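Local coordinates for MHP1 (Microbacterium liquefaciens, PDB 2JLN), which takes up 5-aryl-substituted hydantoins across the membrane as a sodium-dependent symporter of the nucleobase-cation-symport-1 family, at residues A[111-123]-A[343-356]. Sequence-based numbering, arbitrary orientation.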
loop_
_atom_site.group_PDB
_atom_site.type_symbol
_atom_site.label_atom_id
_atom_site.label_comp_id
_atom_site.label_asym_id
_atom_site.label_seq_id
_atom_site.Cartn_x
_atom_site.Cartn_y
_atom_site.Cartn_z
ATOM N N ALA A 111 -9.004 -1.552 -7.348
ATOM C CA ALA A 111 -8.391 -2.749 -7.907
ATOM C C ALA A 111 -7.672 -2.430 -9.210
ATOM O O ALA A 111 -6.715 -3.114 -9.545
ATOM C CB ALA A 111 -9.415 -3.852 -8.102
ATOM N N LEU A 112 -8.126 -1.396 -9.934
ATOM C CA LEU A 112 -7.478 -0.948 -11.192
ATOM C C LEU A 112 -6.069 -0.328 -11.025
ATOM O O LEU A 112 -5.133 -0.705 -11.735
ATOM C CB LEU A 112 -8.381 0.019 -11.982
ATOM C CG LEU A 112 -9.503 -0.619 -12.819
ATOM C CD1 LEU A 112 -10.497 0.426 -13.341
ATOM C CD2 LEU A 112 -8.949 -1.484 -13.968
ATOM N N LEU A 113 -5.926 0.630 -10.116
ATOM C CA LEU A 113 -4.600 1.106 -9.758
ATOM C C LEU A 113 -3.668 -0.050 -9.392
ATOM O O LEU A 113 -2.569 -0.165 -9.929
ATOM C CB LEU A 113 -4.658 2.052 -8.572
ATOM C CG LEU A 113 -5.130 3.465 -8.814
ATOM C CD1 LEU A 113 -4.729 4.311 -7.610
ATOM C CD2 LEU A 113 -4.507 3.985 -10.081
ATOM N N SER A 114 -4.100 -0.884 -8.454
ATOM C CA SER A 114 -3.260 -1.937 -7.920
ATOM C C SER A 114 -2.739 -2.832 -9.027
ATOM O O SER A 114 -1.539 -3.115 -9.089
ATOM C CB SER A 114 -4.041 -2.762 -6.898
ATOM O OG SER A 114 -3.759 -2.324 -5.582
ATOM N N LEU A 115 -3.650 -3.272 -9.896
ATOM C CA LEU A 115 -3.333 -4.133 -11.032
ATOM C C LEU A 115 -2.363 -3.477 -12.014
ATOM O O LEU A 115 -1.466 -4.133 -12.537
ATOM C CB LEU A 115 -4.614 -4.484 -11.768
ATOM C CG LEU A 115 -5.371 -5.664 -11.198
ATOM C CD1 LEU A 115 -6.384 -6.182 -12.231
ATOM C CD2 LEU A 115 -4.345 -6.719 -10.804
ATOM N N PHE A 116 -2.562 -2.189 -12.291
ATOM C CA PHE A 116 -1.625 -1.429 -13.102
ATOM C C PHE A 116 -0.209 -1.495 -12.508
ATOM O O PHE A 116 0.715 -2.027 -13.135
ATOM C CB PHE A 116 -2.079 0.027 -13.218
ATOM C CG PHE A 116 -1.181 0.886 -14.087
ATOM C CD1 PHE A 116 -0.153 1.640 -13.521
ATOM C CD2 PHE A 116 -1.377 0.948 -15.467
ATOM C CE1 PHE A 116 0.676 2.431 -14.319
ATOM C CE2 PHE A 116 -0.568 1.737 -16.266
ATOM C CZ PHE A 116 0.467 2.479 -15.690
ATOM N N TRP A 117 -0.038 -0.964 -11.303
ATOM C CA TRP A 117 1.279 -0.937 -10.707
ATOM C C TRP A 117 1.918 -2.311 -10.542
ATOM O O TRP A 117 3.137 -2.422 -10.615
ATOM C CB TRP A 117 1.269 -0.178 -9.394
ATOM C CG TRP A 117 0.981 1.269 -9.575
ATOM C CD1 TRP A 117 -0.075 1.958 -9.067
ATOM C CD2 TRP A 117 1.751 2.209 -10.328
ATOM N NE1 TRP A 117 -0.010 3.275 -9.444
ATOM C CE2 TRP A 117 1.099 3.457 -10.227
ATOM C CE3 TRP A 117 2.924 2.119 -11.089
ATOM C CZ2 TRP A 117 1.577 4.607 -10.856
ATOM C CZ3 TRP A 117 3.396 3.257 -11.719
ATOM C CH2 TRP A 117 2.720 4.486 -11.597
ATOM N N PHE A 118 1.124 -3.357 -10.334
ATOM C CA PHE A 118 1.693 -4.704 -10.330
ATOM C C PHE A 118 2.500 -5.044 -11.611
ATOM O O PHE A 118 3.576 -5.636 -11.532
ATOM C CB PHE A 118 0.642 -5.789 -10.095
ATOM C CG PHE A 118 1.185 -7.173 -10.314
ATOM C CD1 PHE A 118 2.009 -7.768 -9.358
ATOM C CD2 PHE A 118 0.948 -7.852 -11.496
ATOM C CE1 PHE A 118 2.554 -9.011 -9.557
ATOM C CE2 PHE A 118 1.477 -9.106 -11.698
ATOM C CZ PHE A 118 2.286 -9.684 -10.727
ATOM N N GLY A 119 1.977 -4.690 -12.787
ATOM C CA GLY A 119 2.685 -4.909 -14.048
ATOM C C GLY A 119 3.881 -3.979 -14.291
ATOM O O GLY A 119 4.871 -4.348 -14.931
ATOM N N PHE A 120 3.803 -2.759 -13.774
ATOM C CA PHE A 120 4.934 -1.872 -13.868
ATOM C C PHE A 120 6.122 -2.447 -13.105
ATOM O O PHE A 120 7.215 -2.546 -13.644
ATOM C CB PHE A 120 4.586 -0.478 -13.352
ATOM C CG PHE A 120 5.635 0.553 -13.663
ATOM C CD1 PHE A 120 5.895 0.910 -14.976
ATOM C CD2 PHE A 120 6.365 1.154 -12.639
ATOM C CE1 PHE A 120 6.868 1.841 -15.267
ATOM C CE2 PHE A 120 7.354 2.097 -12.917
ATOM C CZ PHE A 120 7.604 2.443 -14.234
ATOM N N GLN A 121 5.920 -2.830 -11.851
ATOM C CA GLN A 121 7.026 -3.357 -11.060
ATOM C C GLN A 121 7.477 -4.740 -11.527
ATOM O O GLN A 121 8.641 -5.115 -11.338
ATOM C CB GLN A 121 6.645 -3.391 -9.589
ATOM C CG GLN A 121 6.108 -2.073 -9.120
ATOM C CD GLN A 121 6.974 -1.410 -8.087
ATOM O OE1 GLN A 121 6.456 -0.823 -7.150
ATOM N NE2 GLN A 121 8.291 -1.493 -8.243
ATOM N N THR A 122 6.568 -5.500 -12.135
ATOM C CA THR A 122 6.949 -6.800 -12.660
ATOM C C THR A 122 7.987 -6.543 -13.723
ATOM O O THR A 122 8.956 -7.284 -13.850
ATOM C CB THR A 122 5.755 -7.617 -13.218
ATOM O OG1 THR A 122 5.022 -8.194 -12.130
ATOM C CG2 THR A 122 6.248 -8.763 -14.110
ATOM N N TRP A 123 7.789 -5.456 -14.455
ATOM C CA TRP A 123 8.731 -5.002 -15.478
ATOM C C TRP A 123 10.146 -4.674 -14.950
ATOM O O TRP A 123 11.133 -5.189 -15.475
ATOM C CB TRP A 123 8.115 -3.805 -16.198
ATOM C CG TRP A 123 8.869 -3.222 -17.359
ATOM C CD1 TRP A 123 9.134 -3.819 -18.567
ATOM C CD2 TRP A 123 9.387 -1.886 -17.450
ATOM N NE1 TRP A 123 9.811 -2.943 -19.385
ATOM C CE2 TRP A 123 9.970 -1.749 -18.727
ATOM C CE3 TRP A 123 9.409 -0.787 -16.575
ATOM C CZ2 TRP A 123 10.572 -0.561 -19.143
ATOM C CZ3 TRP A 123 9.991 0.390 -17.001
ATOM C CH2 TRP A 123 10.571 0.492 -18.266
ATOM N N SER A 343 -5.166 -12.234 -11.379
ATOM C CA SER A 343 -4.775 -10.831 -11.198
ATOM C C SER A 343 -3.427 -10.515 -11.812
ATOM O O SER A 343 -3.234 -9.457 -12.382
ATOM C CB SER A 343 -4.738 -10.467 -9.724
ATOM O OG SER A 343 -6.044 -10.372 -9.237
ATOM N N ALA A 344 -2.490 -11.434 -11.666
ATOM C CA ALA A 344 -1.177 -11.251 -12.226
ATOM C C ALA A 344 -1.233 -11.355 -13.754
ATOM O O ALA A 344 -0.372 -10.818 -14.445
ATOM C CB ALA A 344 -0.210 -12.264 -11.637
ATOM N N VAL A 345 -2.245 -12.031 -14.287
ATOM C CA VAL A 345 -2.411 -12.099 -15.745
ATOM C C VAL A 345 -3.076 -10.841 -16.306
ATOM O O VAL A 345 -2.529 -10.214 -17.208
ATOM C CB VAL A 345 -3.192 -13.348 -16.205
ATOM C CG1 VAL A 345 -3.804 -13.113 -17.557
ATOM C CG2 VAL A 345 -2.284 -14.559 -16.229
ATOM N N VAL A 346 -4.244 -10.461 -15.795
ATOM C CA VAL A 346 -4.811 -9.164 -16.175
ATOM C C VAL A 346 -3.782 -8.016 -16.032
ATOM O O VAL A 346 -3.551 -7.249 -16.965
ATOM C CB VAL A 346 -6.085 -8.840 -15.380
ATOM C CG1 VAL A 346 -6.404 -7.347 -15.453
ATOM C CG2 VAL A 346 -7.243 -9.676 -15.894
ATOM N N GLY A 347 -3.152 -7.911 -14.870
ATOM C CA GLY A 347 -2.111 -6.917 -14.664
ATOM C C GLY A 347 -1.167 -6.783 -15.845
ATOM O O GLY A 347 -0.963 -5.681 -16.340
ATOM N N LEU A 348 -0.602 -7.901 -16.301
ATOM C CA LEU A 348 0.366 -7.893 -17.397
ATOM C C LEU A 348 -0.231 -7.637 -18.793
ATOM O O LEU A 348 0.442 -7.083 -19.661
ATOM C CB LEU A 348 1.178 -9.186 -17.435
ATOM C CG LEU A 348 2.034 -9.666 -16.259
ATOM C CD1 LEU A 348 2.487 -11.092 -16.573
ATOM C CD2 LEU A 348 3.225 -8.759 -15.949
ATOM N N LEU A 349 -1.471 -8.035 -19.039
ATOM C CA LEU A 349 -2.059 -7.751 -20.350
ATOM C C LEU A 349 -2.530 -6.296 -20.486
ATOM O O LEU A 349 -3.090 -5.918 -21.511
ATOM C CB LEU A 349 -3.182 -8.738 -20.689
ATOM C CG LEU A 349 -2.685 -10.166 -20.951
ATOM C CD1 LEU A 349 -3.833 -11.093 -21.268
ATOM C CD2 LEU A 349 -1.679 -10.199 -22.069
ATOM N N MET A 350 -2.315 -5.484 -19.452
ATOM C CA MET A 350 -2.499 -4.036 -19.577
ATOM C C MET A 350 -1.181 -3.453 -20.082
ATOM O O MET A 350 -1.076 -2.261 -20.364
ATOM C CB MET A 350 -2.849 -3.378 -18.233
ATOM C CG MET A 350 -3.975 -4.026 -17.423
ATOM S SD MET A 350 -4.448 -3.032 -15.971
ATOM C CE MET A 350 -5.581 -1.880 -16.750
ATOM N N MET A 351 -0.172 -4.313 -20.179
ATOM C CA MET A 351 1.170 -3.906 -20.578
ATOM C C MET A 351 1.456 -2.472 -20.172
ATOM O O MET A 351 1.773 -1.645 -21.028
ATOM C CB MET A 351 1.343 -4.087 -22.084
ATOM C CG MET A 351 1.081 -5.526 -22.541
ATOM S SD MET A 351 1.252 -5.762 -24.318
ATOM C CE MET A 351 2.976 -5.308 -24.543
ATOM N N PRO A 352 1.349 -2.184 -18.856
ATOM C CA PRO A 352 1.345 -0.836 -18.257
ATOM C C PRO A 352 2.677 -0.091 -18.310
ATOM O O PRO A 352 2.718 1.084 -17.968
ATOM C CB PRO A 352 0.964 -1.116 -16.796
ATOM C CG PRO A 352 1.403 -2.536 -16.571
ATOM C CD PRO A 352 1.058 -3.218 -17.843
ATOM N N TRP A 353 3.747 -0.769 -18.706
ATOM C CA TRP A 353 5.073 -0.154 -18.744
ATOM C C TRP A 353 5.202 0.750 -19.954
ATOM O O TRP A 353 6.263 1.334 -20.185
ATOM C CB TRP A 353 6.184 -1.215 -18.763
ATOM C CG TRP A 353 5.889 -2.371 -19.652
ATOM C CD1 TRP A 353 6.310 -2.545 -20.931
ATOM C CD2 TRP A 353 5.079 -3.512 -19.332
ATOM N NE1 TRP A 353 5.816 -3.734 -21.437
ATOM C CE2 TRP A 353 5.059 -4.345 -20.473
ATOM C CE3 TRP A 353 4.367 -3.903 -18.198
ATOM C CZ2 TRP A 353 4.366 -5.544 -20.507
ATOM C CZ3 TRP A 353 3.683 -5.087 -18.232
ATOM C CH2 TRP A 353 3.685 -5.901 -19.381
ATOM N N GLN A 354 4.115 0.862 -20.716
ATOM C CA GLN A 354 4.096 1.694 -21.918
ATOM C C GLN A 354 3.078 2.850 -21.876
ATOM O O GLN A 354 2.885 3.558 -22.861
ATOM C CB GLN A 354 3.911 0.820 -23.162
ATOM C CG GLN A 354 5.233 0.225 -23.643
ATOM C CD GLN A 354 5.066 -0.859 -24.696
ATOM O OE1 GLN A 354 3.956 -1.352 -24.935
ATOM N NE2 GLN A 354 6.179 -1.245 -25.325
ATOM N N PHE A 355 2.453 3.051 -20.722
ATOM C CA PHE A 355 1.432 4.083 -20.556
ATOM C C PHE A 355 1.687 4.887 -19.284
ATOM O O PHE A 355 0.966 5.843 -18.995
ATOM C CB PHE A 355 0.034 3.449 -20.506
ATOM C CG PHE A 355 -0.260 2.569 -21.672
ATOM C CD1 PHE A 355 0.171 1.249 -21.685
ATOM C CD2 PHE A 355 -0.936 3.059 -22.775
ATOM C CE1 PHE A 355 -0.075 0.422 -22.784
ATOM C CE2 PHE A 355 -1.191 2.244 -23.876
ATOM C CZ PHE A 355 -0.759 0.920 -23.879
ATOM N N ALA A 356 2.697 4.486 -18.511
ATOM C CA ALA A 356 3.034 5.189 -17.276
ATOM C C ALA A 356 3.587 6.557 -17.631
ATOM O O ALA A 356 3.271 7.545 -16.962
ATOM C CB ALA A 356 4.044 4.397 -16.449
#
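S343 meets L115 in this permease of the LeuT fold (APC clan), where the helical pieces 111-123 and 343-349 cross at -76°, with a closest axis approach of 7.7 Å. Segment 111-123 lies on transmembrane helix 3, which also carries the substrate-binding residue Q121. Segment 343-356 runs from helix 336-349 through a turn to helix 356-368. No hydrogen bond joins the segments. L115 sends CD2 to the S343 backbone O and CB, while S343 OG bonds to G339 O. CB of A344 lies 3.6 Å from CE2 of F118, whose side chain also touches the substrate-binding N318. V346 CG1 takes the other methyl of L115, CD1. G347 packs its CA against the L115 carbonyl O, and G119, one turn on from L115, faces the same place. These glycines let the backbones come near; L115 CA and G347 CA are 4.7 Å apart. L348 CD2 meets T122 CG2 at 3.5 Å. T122 OG1 donates a hydrogen bond to F118 O and also bonds Q153 NE2; OG1 and T122 N reach F118 O from opposite faces of its plane. M350 SD lies near L115 CB and the F116 backbone N. M351 has positive phi, the first residue outside helical phi/psi. P352 lays CB over one face of the F116 ring in a CH-pi contact, 3.6 Å from the ring centroid. W353 and W123 stack offset, their five-membered rings at 10° with centroids 4.4 Å apart. W353 CB also makes a CH-pi contact over the W123 five-membered ring. With CG between backbone N and carbonyl carbon (chi1 42°), the W353 indole can run on over that ring. An alanine in place of W123 would probably leave one face of the W353 indole without its stacking partner. A356 CB lies 4.0 Å from F120 CE1 and 4.1 Å from F116 CZ.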